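Local atomic coordinates of putative XRE-family transcriptional regulator (Rhodococcus sp., PDB entry 2OFY), a protein that probably binds DNA through a helix-turn-helix domain and is a putative transcriptional regulator of the XRE family. Residues Leu44-Ile47 with Arg51-Thr54. Residues are numbered along the deposited sequence; the frame is centred on the assembly and turned at random. Where two conformers were deposited one is given.
Sequences LRKI and RIAT
In the conformer described, the Arg51 guanidinium has one face over the aliphatic stem of Lys46, with Lys46 CG 3.5 Å from Arg51 CZ. Arg45 CG lies in plane at its edge, but so close to Arg51 NH2 that, with two conformers for both arginines, the detail is doubtful. The Arg45 and Arg51 chains run side by side, their guanidinium planes 45° apart. Glu42 salt-bridges Arg45 NE and probably tempers the like charges, while Thr49 OG1 takes a hydrogen bond from Arg51 NE. Arg51 N donates to Lys46 O (2.8 Å, N-H...O 162°), an i+5 to i bond consistent with a Schellman-type C-terminal cap, turning the chain back at the end of helix 41-48, probably the recognition helix of the helix-turn-helix. With CG anti to its carbonyl carbon (chi1 -76°) and the chain extended beyond, the Lys46 stem passes beneath this guanidinium, crossing Arg51 at about a right angle. Replacing Lys46 by alanine would remove this stem and is likely to leave the Arg51 guanidinium, though held by Thr49, freer to turn. Lys46 CB also meets Ile52 CD1 at 3.6 Å, and Ile52 CG1 reaches Ile47 CG1 at 3.7 Å; Ile47 also packs on Thr59 and Ile60 of helix 57-66.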
loop_
_atom_site.group_PDB
_atom_site.type_symbol
_atom_site.label_atom_id
_atom_site.label_comp_id
_atom_site.label_asym_id
_atom_site.label_seq_id
_atom_site.Cartn_x
_atom_site.Cartn_y
_atom_site.Cartn_z
ATOM N N LEU A 44 7.108 -1.489 -13.398
ATOM C CA LEU A 44 7.678 -0.246 -12.827
ATOM C C LEU A 44 7.287 0.932 -13.727
ATOM O O LEU A 44 6.854 1.965 -13.224
ATOM C CB LEU A 44 9.187 -0.363 -12.756
ATOM C CG LEU A 44 9.826 0.865 -12.103
ATOM C CD1 LEU A 44 9.200 1.186 -10.754
ATOM C CD2 LEU A 44 11.348 0.638 -12.035
ATOM N N ARG A 45 7.379 0.742 -15.044
ATOM C CA ARG A 45 6.967 1.770 -15.997
ATOM C C ARG A 45 5.520 2.202 -15.780
ATOM O O ARG A 45 5.204 3.382 -15.777
ATOM C CB ARG A 45 7.138 1.269 -17.441
ATOM C CG ARG A 45 6.828 2.344 -18.483
ATOM C CD ARG A 45 6.959 1.828 -19.912
ATOM N NE ARG A 45 8.121 0.960 -20.109
ATOM C CZ ARG A 45 9.377 1.371 -20.293
ATOM N NH1 ARG A 45 9.685 2.666 -20.312
ATOM N NH2 ARG A 45 10.334 0.467 -20.475
ATOM N N LYS A 46 4.633 1.205 -15.693
ATOM C CA LYS A 46 3.239 1.489 -15.491
ATOM C C LYS A 46 3.035 2.154 -14.156
ATOM O O LYS A 46 2.242 3.090 -14.060
ATOM C CB LYS A 46 2.462 0.182 -15.558
ATOM C CG LYS A 46 2.311 -0.277 -17.023
ATOM C CD LYS A 46 1.586 -1.646 -17.052
ATOM C CE LYS A 46 1.474 -2.103 -18.512
ATOM N NZ LYS A 46 1.128 -3.546 -18.664
ATOM N N ILE A 47 3.742 1.696 -13.118
ATOM C CA ILE A 47 3.580 2.395 -11.796
ATOM C C ILE A 47 4.037 3.872 -11.930
ATOM O O ILE A 47 3.347 4.792 -11.508
ATOM C CB ILE A 47 4.365 1.685 -10.673
ATOM C CG1 ILE A 47 3.643 0.356 -10.332
ATOM C CG2 ILE A 47 4.474 2.636 -9.446
ATOM C CD1 ILE A 47 4.629 -0.584 -9.605
ATOM N N ARG A 51 -0.245 4.040 -14.762
ATOM C CA ARG A 51 -1.004 3.148 -15.639
ATOM C C ARG A 51 -1.496 1.890 -14.906
ATOM O O ARG A 51 -2.163 1.022 -15.512
ATOM C CB ARG A 51 -0.196 2.764 -16.904
ATOM C CG ARG A 51 0.090 3.917 -17.866
ATOM C CD ARG A 51 0.814 3.455 -19.123
ATOM N NE ARG A 51 2.216 3.016 -18.986
ATOM C CZ ARG A 51 2.741 1.996 -19.686
ATOM N NH1 ARG A 51 1.988 1.294 -20.530
ATOM N NH2 ARG A 51 4.007 1.648 -19.552
ATOM N N ILE A 52 -1.174 1.748 -13.614
ATOM C CA ILE A 52 -1.735 0.609 -12.844
ATOM C C ILE A 52 -2.966 1.121 -12.083
ATOM O O ILE A 52 -2.844 2.081 -11.283
ATOM C CB ILE A 52 -0.735 0.081 -11.768
ATOM C CG1 ILE A 52 0.619 -0.387 -12.352
ATOM C CG2 ILE A 52 -1.410 -1.012 -10.868
ATOM C CD1 ILE A 52 0.555 -1.649 -13.170
ATOM N N ALA A 53 -4.129 0.476 -12.270
ATOM C CA ALA A 53 -5.389 0.942 -11.679
ATOM C C ALA A 53 -5.326 0.966 -10.145
ATOM O O ALA A 53 -5.626 1.996 -9.518
ATOM C CB ALA A 53 -6.567 0.032 -12.140
ATOM N N THR A 54 -4.917 -0.158 -9.553
ATOM C CA THR A 54 -4.779 -0.228 -8.089
ATOM C C THR A 54 -3.370 -0.762 -7.694
ATOM O O THR A 54 -3.184 -1.953 -7.582
ATOM C CB THR A 54 -5.939 -1.101 -7.497
ATOM O OG1 THR A 54 -5.861 -2.423 -8.020
ATOM C CG2 THR A 54 -7.245 -0.544 -7.928
#